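PDB 2VE3: putative cytochrome P450 120 from Synechocystis sp., which probably acts as a haem-dependent monooxygenase, and binds retinoic acid in a pocket beside its haem cofactor. Local coordinates for residues Phe266-Gly271 with Gln420-Val425; Val307-Leu312 with Phe379-Phe384; Asp354-Pro359 with Pro364-Pro369. All blocks are in the same frame, centred on the assembly; numbering follows the deposited sequence.

Contact 1. Residues Phe266-Gly271 with Gln420-Val425; sequences FCLLLG and QNLELV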
loop_
_atom_site.group_PDB
_atom_site.type_symbol
_atom_site.label_atom_id
_atom_site.label_comp_id
_atom_site.label_asym_id
_atom_site.label_seq_id
_atom_site.Cartn_x
_atom_site.Cartn_y
_atom_site.Cartn_z
ATOM N N PHE A 266 -0.400 -12.973 -0.277
ATOM C CA PHE A 266 -0.662 -13.962 -1.339
ATOM C C PHE A 266 0.068 -15.276 -1.067
ATOM O O PHE A 266 -0.457 -16.373 -1.318
ATOM C CB PHE A 266 -0.238 -13.413 -2.715
ATOM C CG PHE A 266 -0.377 -14.410 -3.838
ATOM C CD1 PHE A 266 -1.573 -14.513 -4.551
ATOM C CD2 PHE A 266 0.679 -15.264 -4.164
ATOM C CE1 PHE A 266 -1.714 -15.444 -5.570
ATOM C CE2 PHE A 266 0.539 -16.222 -5.188
ATOM C CZ PHE A 266 -0.663 -16.297 -5.889
ATOM N N CYS A 267 1.302 -15.161 -0.588
ATOM C CA CYS A 267 2.101 -16.337 -0.261
ATOM C C CYS A 267 1.536 -17.022 0.972
ATOM O O CYS A 267 1.514 -18.247 1.048
ATOM C CB CYS A 267 3.565 -15.963 -0.018
ATOM S SG CYS A 267 4.431 -15.388 -1.454
ATOM N N LEU A 268 1.104 -16.228 1.941
ATOM C CA LEU A 268 0.413 -16.759 3.099
ATOM C C LEU A 268 -0.871 -17.491 2.679
ATOM O O LEU A 268 -1.016 -18.696 2.941
ATOM C CB LEU A 268 0.128 -15.640 4.115
ATOM C CG LEU A 268 -0.622 -15.934 5.422
ATOM C CD1 LEU A 268 -0.029 -17.106 6.188
ATOM C CD2 LEU A 268 -0.675 -14.681 6.307
ATOM N N LEU A 269 -1.775 -16.788 2.003
ATOM C CA LEU A 269 -3.106 -17.352 1.679
ATOM C C LEU A 269 -3.147 -18.498 0.665
ATOM O O LEU A 269 -3.922 -19.448 0.810
ATOM C CB LEU A 269 -4.080 -16.248 1.281
ATOM C CG LEU A 269 -4.387 -15.280 2.420
ATOM C CD1 LEU A 269 -5.000 -13.947 1.892
ATOM C CD2 LEU A 269 -5.302 -15.973 3.407
ATOM N N LEU A 270 -2.326 -18.412 -0.364
ATOM C CA LEU A 270 -2.307 -19.482 -1.363
ATOM C C LEU A 270 -1.415 -20.593 -0.859
ATOM O O LEU A 270 -1.426 -21.686 -1.396
ATOM C CB LEU A 270 -1.864 -18.958 -2.726
ATOM C CG LEU A 270 -2.932 -18.342 -3.654
ATOM C CD1 LEU A 270 -3.855 -19.379 -4.231
ATOM C CD2 LEU A 270 -3.743 -17.204 -3.001
ATOM N N GLY A 271 -0.663 -20.296 0.202
ATOM C CA GLY A 271 0.045 -21.309 0.989
ATOM C C GLY A 271 -0.913 -22.227 1.733
ATOM O O GLY A 271 -0.696 -23.441 1.792
ATOM N N GLN A 420 4.961 -22.245 13.267
ATOM C CA GLN A 420 5.394 -20.841 13.220
ATOM C C GLN A 420 4.211 -19.971 13.599
ATOM O O GLN A 420 3.074 -20.434 13.603
ATOM C CB GLN A 420 5.939 -20.454 11.850
ATOM C CG GLN A 420 4.958 -20.637 10.689
ATOM C CD GLN A 420 5.576 -20.234 9.379
ATOM O OE1 GLN A 420 5.892 -19.054 9.161
ATOM N NE2 GLN A 420 5.766 -21.204 8.493
ATOM N N ASN A 421 4.481 -18.727 13.963
ATOM C CA ASN A 421 3.429 -17.742 14.176
ATOM C C ASN A 421 3.071 -17.038 12.856
ATOM O O ASN A 421 3.891 -16.307 12.300
ATOM C CB ASN A 421 3.877 -16.716 15.229
ATOM C CG ASN A 421 2.730 -16.001 15.849
ATOM O OD1 ASN A 421 1.602 -16.130 15.402
ATOM N ND2 ASN A 421 2.997 -15.247 16.893
ATOM N N LEU A 422 1.863 -17.294 12.352
ATOM C CA LEU A 422 1.362 -16.695 11.107
ATOM C C LEU A 422 0.522 -15.466 11.435
ATOM O O LEU A 422 -0.066 -14.839 10.553
ATOM C CB LEU A 422 0.525 -17.701 10.316
ATOM C CG LEU A 422 1.208 -18.955 9.766
ATOM C CD1 LEU A 422 0.189 -19.980 9.220
ATOM C CD2 LEU A 422 2.239 -18.590 8.693
ATOM N N GLU A 423 0.478 -15.128 12.716
ATOM C CA GLU A 423 -0.265 -13.968 13.201
ATOM C C GLU A 423 0.281 -12.675 12.597
ATOM O O GLU A 423 1.494 -12.519 12.425
ATOM C CB GLU A 423 -0.178 -13.906 14.721
ATOM C CG GLU A 423 -1.378 -13.273 15.394
ATOM C CD GLU A 423 -2.565 -14.217 15.472
ATOM O OE1 GLU A 423 -2.467 -15.333 14.904
ATOM O OE2 GLU A 423 -3.589 -13.840 16.098
ATOM N N LEU A 424 -0.618 -11.744 12.298
ATOM C CA LEU A 424 -0.274 -10.574 11.502
ATOM C C LEU A 424 0.001 -9.342 12.357
ATOM O O LEU A 424 -0.829 -8.938 13.181
ATOM C CB LEU A 424 -1.373 -10.282 10.464
ATOM C CG LEU A 424 -1.669 -11.310 9.360
ATOM C CD1 LEU A 424 -2.949 -10.925 8.601
ATOM C CD2 LEU A 424 -0.498 -11.487 8.402
ATOM N N VAL A 425 1.179 -8.756 12.172
ATOM C CA VAL A 425 1.515 -7.476 12.801
ATOM C C VAL A 425 1.553 -6.401 11.729
ATOM O O VAL A 425 1.775 -6.708 10.566
ATOM C CB VAL A 425 2.861 -7.520 13.597
ATOM C CG1 VAL A 425 2.687 -8.343 14.885
ATOM C CG2 VAL A 425 3.962 -8.102 12.773
#
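Leu268 spreads its two methyls over two leucines of the 420-425 segment, one on each: CD1 lies 3.7 Å from CD2 of Leu422, and CD2 lies 3.8 Å from CD2 of Leu424. Its CG stands anti to the backbone N (chi1 179°), which directs the fork out from helix 241-272, the long central helix of the P450 fold, and Leu268 crosses each of the two at a slant. Leu422 and Leu424 both lean toward the helix, while Glu423 between them turns away to the exposed side, a fitting place for a carboxylate. Just before, Asn421 makes an Asx turn, its OD1 accepting from Glu423 N at 3.1 Å; this bends the chain as it enters the short hairpin of strands 424-426 and 430-432. Leu268 also packs on Leu416, and Cys267 O accepts from Trp414 NE1, joining the same part of the helix to strand 412-416. Branched aliphatic residues suit the junction because methyl groups can mesh without a fixed direction. Across the two segments the contact is wholly apolar and small, burying 135 Å², so it rests on dispersion and exclusion of water, and no polar bond between the two segments fixes their relative register.

Contact 2. Residues Val307-Leu312 with Phe379-Phe384; sequences VLQEVL and FAHVPF. With HEM (protoporphyrin IX containing Fe), chain C.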
loop_
_atom_site.group_PDB
_atom_site.type_symbol
_atom_site.label_atom_id
_atom_site.label_comp_id
_atom_site.label_asym_id
_atom_site.label_seq_id
_atom_site.Cartn_x
_atom_site.Cartn_y
_atom_site.Cartn_z
ATOM N N VAL A 307 -8.863 -13.976 -7.202
ATOM C CA VAL A 307 -8.023 -14.344 -6.047
ATOM C C VAL A 307 -7.328 -13.088 -5.495
ATOM O O VAL A 307 -7.246 -12.874 -4.270
ATOM C CB VAL A 307 -7.004 -15.422 -6.471
ATOM C CG1 VAL A 307 -5.973 -15.684 -5.381
ATOM C CG2 VAL A 307 -7.727 -16.695 -6.859
ATOM N N LEU A 308 -6.850 -12.246 -6.403
ATOM C CA LEU A 308 -6.079 -11.079 -6.003
ATOM C C LEU A 308 -6.969 -9.990 -5.389
ATOM O O LEU A 308 -6.582 -9.386 -4.391
ATOM C CB LEU A 308 -5.183 -10.589 -7.151
ATOM C CG LEU A 308 -4.099 -11.561 -7.623
ATOM C CD1 LEU A 308 -3.377 -11.021 -8.864
ATOM C CD2 LEU A 308 -3.081 -11.894 -6.519
ATOM N N GLN A 309 -8.184 -9.811 -5.921
ATOM C CA GLN A 309 -9.211 -9.002 -5.246
ATOM C C GLN A 309 -9.472 -9.477 -3.803
ATOM O O GLN A 309 -9.644 -8.661 -2.890
ATOM C CB GLN A 309 -10.553 -9.026 -6.017
ATOM C CG GLN A 309 -10.584 -8.292 -7.403
ATOM C CD GLN A 309 -10.579 -6.781 -7.284
ATOM O OE1 GLN A 309 -9.562 -6.169 -6.932
ATOM N NE2 GLN A 309 -11.709 -6.164 -7.590
ATOM N N GLU A 310 -9.509 -10.798 -3.618
ATOM C CA GLU A 310 -9.832 -11.389 -2.325
ATOM C C GLU A 310 -8.659 -11.402 -1.318
ATOM O O GLU A 310 -8.882 -11.266 -0.106
ATOM C CB GLU A 310 -10.465 -12.785 -2.509
ATOM C CG GLU A 310 -10.735 -13.585 -1.228
ATOM C CD GLU A 310 -11.751 -12.957 -0.288
ATOM O OE1 GLU A 310 -12.135 -11.780 -0.468
ATOM O OE2 GLU A 310 -12.179 -13.660 0.653
ATOM N N VAL A 311 -7.433 -11.553 -1.814
ATOM C CA VAL A 311 -6.224 -11.347 -0.978
ATOM C C VAL A 311 -6.257 -9.935 -0.371
ATOM O O VAL A 311 -6.183 -9.784 0.850
ATOM C CB VAL A 311 -4.890 -11.593 -1.770
ATOM C CG1 VAL A 311 -3.696 -11.096 -0.992
ATOM C CG2 VAL A 311 -4.688 -13.068 -2.069
ATOM N N LEU A 312 -6.394 -8.914 -1.222
ATOM C CA LEU A 312 -6.457 -7.498 -0.796
ATOM C C LEU A 312 -7.649 -7.207 0.115
ATOM O O LEU A 312 -7.609 -6.276 0.934
ATOM C CB LEU A 312 -6.516 -6.557 -2.018
ATOM C CG LEU A 312 -5.330 -6.527 -3.003
ATOM C CD1 LEU A 312 -5.603 -5.592 -4.166
ATOM C CD2 LEU A 312 -4.002 -6.182 -2.335
ATOM N N PHE A 379 -18.321 1.229 -2.544
ATOM C CA PHE A 379 -17.323 1.523 -1.481
ATOM C C PHE A 379 -17.229 0.442 -0.406
ATOM O O PHE A 379 -16.877 0.714 0.748
ATOM C CB PHE A 379 -17.544 2.915 -0.860
ATOM C CG PHE A 379 -17.474 4.046 -1.856
ATOM C CD1 PHE A 379 -16.269 4.369 -2.481
ATOM C CD2 PHE A 379 -18.611 4.786 -2.171
ATOM C CE1 PHE A 379 -16.196 5.417 -3.409
ATOM C CE2 PHE A 379 -18.551 5.850 -3.098
ATOM C CZ PHE A 379 -17.339 6.156 -3.713
ATOM N N ALA A 380 -17.511 -0.788 -0.827
ATOM C CA ALA A 380 -17.506 -1.961 0.034
ATOM C C ALA A 380 -16.140 -2.686 0.004
ATOM O O ALA A 380 -15.702 -3.296 0.992
ATOM C CB ALA A 380 -18.635 -2.900 -0.402
ATOM N N HIS A 381 -15.486 -2.615 -1.150
ATOM C CA HIS A 381 -14.155 -3.148 -1.367
ATOM C C HIS A 381 -13.307 -1.917 -1.696
ATOM O O HIS A 381 -13.403 -1.347 -2.781
ATOM C CB HIS A 381 -14.208 -4.145 -2.523
ATOM C CG HIS A 381 -12.909 -4.828 -2.826
ATOM N ND1 HIS A 381 -12.344 -5.769 -1.993
ATOM C CD2 HIS A 381 -12.097 -4.750 -3.904
ATOM C CE1 HIS A 381 -11.222 -6.212 -2.526
ATOM N NE2 HIS A 381 -11.053 -5.615 -3.689
ATOM N N VAL A 382 -12.522 -1.474 -0.717
ATOM C CA VAL A 382 -11.720 -0.264 -0.849
ATOM C C VAL A 382 -10.229 -0.426 -0.470
ATOM O O VAL A 382 -9.706 0.376 0.313
ATOM C CB VAL A 382 -12.350 0.920 -0.073
ATOM C CG1 VAL A 382 -13.647 1.393 -0.764
ATOM C CG2 VAL A 382 -12.576 0.577 1.421
ATOM N N PRO A 383 -9.540 -1.423 -1.058
ATOM C CA PRO A 383 -8.111 -1.665 -0.781
ATOM C C PRO A 383 -7.223 -0.503 -1.294
ATOM O O PRO A 383 -6.140 -0.276 -0.769
ATOM C CB PRO A 383 -7.815 -2.962 -1.550
ATOM C CG PRO A 383 -8.838 -2.956 -2.688
ATOM C CD PRO A 383 -10.071 -2.358 -2.079
ATOM N N PHE A 384 -7.711 0.231 -2.300
ATOM C CA PHE A 384 -7.008 1.391 -2.871
ATOM C C PHE A 384 -7.664 2.725 -2.512
ATOM O O PHE A 384 -7.340 3.763 -3.105
ATOM C CB PHE A 384 -6.893 1.259 -4.394
ATOM C CG PHE A 384 -6.180 -0.001 -4.841
ATOM C CD1 PHE A 384 -4.785 -0.111 -4.741
ATOM C CD2 PHE A 384 -6.903 -1.089 -5.330
ATOM C CE1 PHE A 384 -4.122 -1.270 -5.152
ATOM C CE2 PHE A 384 -6.244 -2.255 -5.743
ATOM C CZ PHE A 384 -4.858 -2.341 -5.653
HETATM C CHA HEM C . -2.831 6.353 -2.319
HETATM C CHB HEM C . -3.413 1.660 -1.190
HETATM C CHC HEM C . 0.269 0.472 -4.139
HETATM C CHD HEM C . 1.219 5.149 -4.838
HETATM C C1A HEM C . -3.343 5.192 -1.754
HETATM C C2A HEM C . -4.469 5.074 -0.845
HETATM C C3A HEM C . -4.630 3.769 -0.553
HETATM C C4A HEM C . -3.602 3.030 -1.243
HETATM C CMA HEM C . -5.684 3.128 0.369
HETATM C CAA HEM C . -5.352 6.249 -0.362
HETATM C CBA HEM C . -4.878 6.842 0.962
HETATM C CGA HEM C . -5.712 8.078 1.226
HETATM O O1A HEM C . -6.957 7.920 1.392
HETATM O O2A HEM C . -5.138 9.206 1.274
HETATM C C1B HEM C . -2.497 0.927 -1.920
HETATM C C2B HEM C . -2.417 -0.525 -2.004
HETATM C C3B HEM C . -1.401 -0.852 -2.829
HETATM C C4B HEM C . -0.810 0.381 -3.280
HETATM C CMB HEM C . -3.370 -1.490 -1.265
HETATM C CAB HEM C . -0.873 -2.263 -3.245
HETATM C CBB HEM C . -1.670 -3.328 -3.430
HETATM C C1C HEM C . 0.833 1.623 -4.637
HETATM C C2C HEM C . 1.903 1.706 -5.610
HETATM C C3C HEM C . 2.172 3.003 -5.811
HETATM C C4C HEM C . 1.280 3.776 -4.946
HETATM C CMC HEM C . 2.569 0.491 -6.311
HETATM C CAC HEM C . 3.214 3.610 -6.795
HETATM C CBC HEM C . 4.536 3.569 -6.596
HETATM C C1D HEM C . 0.280 5.898 -4.158
HETATM C C2D HEM C . 0.355 7.325 -3.990
HETATM C C3D HEM C . -0.900 7.711 -3.199
HETATM C C4D HEM C . -1.626 6.472 -2.993
HETATM C CMD HEM C . 1.482 8.261 -4.499
HETATM C CAD HEM C . -1.333 9.119 -2.732
HETATM C CBD HEM C . -2.483 9.582 -3.625
HETATM C CGD HEM C . -2.929 10.971 -3.239
HETATM O O1D HEM C . -3.685 11.574 -4.041
HETATM O O2D HEM C . -2.546 11.494 -2.150
HETATM N NA HEM C . -2.843 3.931 -1.970
HETATM N NB HEM C . -1.488 1.448 -2.700
HETATM N NC HEM C . 0.479 2.901 -4.240
HETATM N ND HEM C . -0.901 5.428 -3.575
HETATM FE FE HEM C . -1.346 3.376 -3.368
#
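Gln309 and His381 meet with their flat groups turned steeply against each other, the amide plane 77° from that of the imidazole. The ring presents an edge to the backbone carbonyl of Gln309, whose O lies near the ring plane, while one ring face is covered by Pro383 CD, 3.6 Å above its centre. A bend at chi2 (-73°) folds the glutamine chain beside the ring; its OE1 accepts from Arg398 NH2 of helix 394-411, which holds the amide in place alongside the imidazole. A long, flexible polar residue fits here, where the helix surface is only partly buried.

One turn on, the packing becomes apolar. Leu312 points its CB at CB of Pro383, 3.9 Å away, and forks beyond it: CD1 meets the Phe384 ring obliquely at CZ and CE2, both 3.7 Å off, and CD2 comes to 3.8 Å from the haem vinyl carbon CBB. The phenyl group is thus wedged between leucine and porphyrin, with CE1 3.6 Å from C3B of the haem, likewise at a slant. The rigid proline and the broad aromatic ring suit a buried, apolar seam between helix and porphyrin. Phe384 also shares a backbone hydrogen bond with Cys391, the residue expected by similarity to ligate the iron. This is characteristic of the P450 haem pocket: the K helix, with its ExxR motif, packs beside the opening phenylalanine of the FxxGxxxCxG cysteine loop.

Contact 3. Residues Asp354-Pro359 with Pro364-Pro369; sequences DLYPDP and PERFTP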
loop_
_atom_site.group_PDB
_atom_site.type_symbol
_atom_site.label_atom_id
_atom_site.label_comp_id
_atom_site.label_asym_id
_atom_site.label_seq_id
_atom_site.Cartn_x
_atom_site.Cartn_y
_atom_site.Cartn_z
ATOM N N ASP A 354 -21.818 -8.222 7.008
ATOM C CA ASP A 354 -22.898 -7.903 6.064
ATOM C C ASP A 354 -22.359 -7.761 4.651
ATOM O O ASP A 354 -22.965 -8.237 3.683
ATOM C CB ASP A 354 -23.596 -6.594 6.457
ATOM C CG ASP A 354 -24.252 -6.654 7.823
ATOM O OD1 ASP A 354 -24.603 -7.759 8.278
ATOM O OD2 ASP A 354 -24.432 -5.582 8.438
ATOM N N LEU A 355 -21.226 -7.075 4.539
ATOM C CA LEU A 355 -20.476 -6.973 3.294
ATOM C C LEU A 355 -19.805 -8.288 2.890
ATOM O O LEU A 355 -19.809 -8.671 1.721
ATOM C CB LEU A 355 -19.415 -5.875 3.453
ATOM C CG LEU A 355 -19.535 -4.535 2.716
ATOM C CD1 LEU A 355 -20.980 -4.164 2.348
ATOM C CD2 LEU A 355 -18.826 -3.407 3.494
ATOM N N TYR A 356 -19.221 -8.972 3.866
ATOM C CA TYR A 356 -18.449 -10.189 3.620
ATOM C C TYR A 356 -18.885 -11.324 4.544
ATOM O O TYR A 356 -18.309 -11.508 5.614
ATOM C CB TYR A 356 -16.937 -9.901 3.746
ATOM C CG TYR A 356 -16.493 -8.816 2.799
ATOM C CD1 TYR A 356 -16.424 -9.056 1.418
ATOM C CD2 TYR A 356 -16.217 -7.532 3.262
ATOM C CE1 TYR A 356 -16.047 -8.057 0.541
ATOM C CE2 TYR A 356 -15.844 -6.517 2.391
ATOM C CZ TYR A 356 -15.754 -6.790 1.039
ATOM O OH TYR A 356 -15.377 -5.814 0.176
ATOM N N PRO A 357 -19.924 -12.075 4.140
ATOM C CA PRO A 357 -20.409 -13.211 4.937
ATOM C C PRO A 357 -19.285 -14.197 5.273
ATOM O O PRO A 357 -18.580 -14.646 4.367
ATOM C CB PRO A 357 -21.451 -13.856 4.016
ATOM C CG PRO A 357 -21.945 -12.730 3.175
ATOM C CD PRO A 357 -20.718 -11.893 2.908
ATOM N N ASP A 358 -19.130 -14.512 6.564
ATOM C CA ASP A 358 -17.957 -15.225 7.105
ATOM C C ASP A 358 -16.693 -14.465 6.733
ATOM O O ASP A 358 -15.895 -14.951 5.921
ATOM C CB ASP A 358 -17.857 -16.665 6.586
ATOM C CG ASP A 358 -18.937 -17.564 7.132
ATOM O OD1 ASP A 358 -19.398 -17.327 8.276
ATOM O OD2 ASP A 358 -19.315 -18.524 6.407
ATOM N N PRO A 359 -16.502 -13.273 7.331
ATOM C CA PRO A 359 -15.466 -12.319 6.905
ATOM C C PRO A 359 -14.055 -12.874 7.015
ATOM O O PRO A 359 -13.152 -12.417 6.321
ATOM C CB PRO A 359 -15.650 -11.155 7.885
ATOM C CG PRO A 359 -16.324 -11.782 9.094
ATOM C CD PRO A 359 -17.261 -12.761 8.490
ATOM N N PRO A 364 -12.330 -16.395 -3.022
ATOM C CA PRO A 364 -12.328 -15.768 -4.339
ATOM C C PRO A 364 -13.700 -15.685 -5.063
ATOM O O PRO A 364 -13.920 -14.750 -5.840
ATOM C CB PRO A 364 -11.354 -16.642 -5.114
ATOM C CG PRO A 364 -10.371 -17.059 -4.075
ATOM C CD PRO A 364 -11.236 -17.367 -2.895
ATOM N N GLU A 365 -14.591 -16.643 -4.796
ATOM C CA GLU A 365 -15.927 -16.703 -5.402
ATOM C C GLU A 365 -16.822 -15.514 -5.057
ATOM O O GLU A 365 -17.907 -15.407 -5.591
ATOM C CB GLU A 365 -16.665 -18.001 -5.019
ATOM C CG GLU A 365 -15.921 -19.286 -5.337
ATOM C CD GLU A 365 -15.705 -19.490 -6.822
ATOM O OE1 GLU A 365 -16.682 -19.394 -7.591
ATOM O OE2 GLU A 365 -14.559 -19.751 -7.226
ATOM N N ARG A 366 -16.385 -14.638 -4.150
ATOM C CA ARG A 366 -17.122 -13.413 -3.857
ATOM C C ARG A 366 -17.039 -12.463 -5.050
ATOM O O ARG A 366 -17.929 -11.639 -5.258
ATOM C CB ARG A 366 -16.580 -12.706 -2.601
ATOM C CG ARG A 366 -16.484 -13.530 -1.322
ATOM C CD ARG A 366 -15.749 -12.706 -0.235
ATOM N NE ARG A 366 -15.349 -13.471 0.950
ATOM C CZ ARG A 366 -16.130 -13.727 1.997
ATOM N NH1 ARG A 366 -17.389 -13.316 2.011
ATOM N NH2 ARG A 366 -15.664 -14.423 3.029
ATOM N N PHE A 367 -15.966 -12.580 -5.829
ATOM C CA PHE A 367 -15.714 -11.665 -6.947
ATOM C C PHE A 367 -16.060 -12.267 -8.326
ATOM O O PHE A 367 -15.875 -11.617 -9.367
ATOM C CB PHE A 367 -14.278 -11.102 -6.865
ATOM C CG PHE A 367 -14.032 -10.323 -5.599
ATOM C CD1 PHE A 367 -14.361 -8.968 -5.530
ATOM C CD2 PHE A 367 -13.557 -10.960 -4.456
ATOM C CE1 PHE A 367 -14.190 -8.256 -4.365
ATOM C CE2 PHE A 367 -13.382 -10.255 -3.285
ATOM C CZ PHE A 367 -13.706 -8.888 -3.242
ATOM N N THR A 368 -16.560 -13.503 -8.300
ATOM C CA THR A 368 -17.142 -14.191 -9.463
ATOM C C THR A 368 -18.367 -13.398 -9.871
ATOM O O THR A 368 -19.141 -13.020 -8.996
ATOM C CB THR A 368 -17.585 -15.643 -9.084
ATOM O OG1 THR A 368 -16.434 -16.454 -8.855
ATOM C CG2 THR A 368 -18.438 -16.308 -10.179
ATOM N N PRO A 369 -18.544 -13.141 -11.191
ATOM C CA PRO A 369 -19.659 -12.442 -11.830
ATOM C C PRO A 369 -20.951 -12.165 -11.017
ATOM O O PRO A 369 -21.381 -11.004 -10.952
ATOM C CB PRO A 369 -19.926 -13.331 -13.043
ATOM C CG PRO A 369 -18.508 -13.839 -13.422
ATOM C CD PRO A 369 -17.598 -13.576 -12.235
HETATM O O HOH W 1 -18.726 -11.100 -0.004
#
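The irregular chain from Tyr356 to Asp358 passes beside the short 3-10 turn 364-366, with CA of Tyr356 and CA of Arg366 8.2 Å apart. That turn belongs to the PERF motif of the P450 meander, Pro364 to Phe367, and is closed by a bond from Phe367 N to Pro364 O of 3.0 Å. Proline fits the start of such a turn, since its ring already fixes phi. On the other side, Asp358 takes a positive phi of 56° between two prolines, a conformation in which its carbonyl and that of Pro357 can both be reached by one side chain.

That side chain is Arg366, extended from CG to NE, which brings its guanidinium across the gap. The grip on Pro357 O is end-on: NH1 donates at 3.0 Å and NH2 at 3.2 Å, both from the same face of the carbonyl plane, with the oxygen close to the plane of the guanidinium. NH2 also donates to Asp358 O, 2.9 Å away, from well above that carbonyl's plane, and further to Lys361 O. Tyr356 CB lies over one guanidinium face, 3.9 Å from NH1, and the tyrosine ring stands almost perpendicular to the group, at 84°; its hydroxyl is engaged by Ala380 O. With NE salt-bridged to Glu310, which also pairs with Arg313, the arginine completes the Glu-Arg-Arg triad of the family. Arginine suits the place because its flat head has five N-H groups for carbonyls spread round its rim. A further partner sits in the guanidinium plane: a water that accepts from Arg366 NH1 at 3.3 Å and donates to Leu355 O at 3.2 Å.

How the contacts relate
Helix 302-314 ties the three contacts together. One flank packs on the helix of contact 1, with Leu270 CD2 3.6 Å from Val307 CG1, although the centres of contacts 1 and 2 lie about 17 Å apart. Contact 3 lies about 10 Å from contact 2 between centres, joined by polar bonds: Glu310 OE2 to Arg366 NE at 3.2 Å, and probably Tyr356 OH to Ala380 O at 2.7 Å. Contact 2 alone touches the haem; contacts 1 and 3 are surrounding scaffold. The side chain of Tyr356 is about 13 Å from the haem and that of Leu424 about 14 Å. The side chain of Phe384 is about 8 Å from the retinoic acid and that of Leu424 about 12 Å.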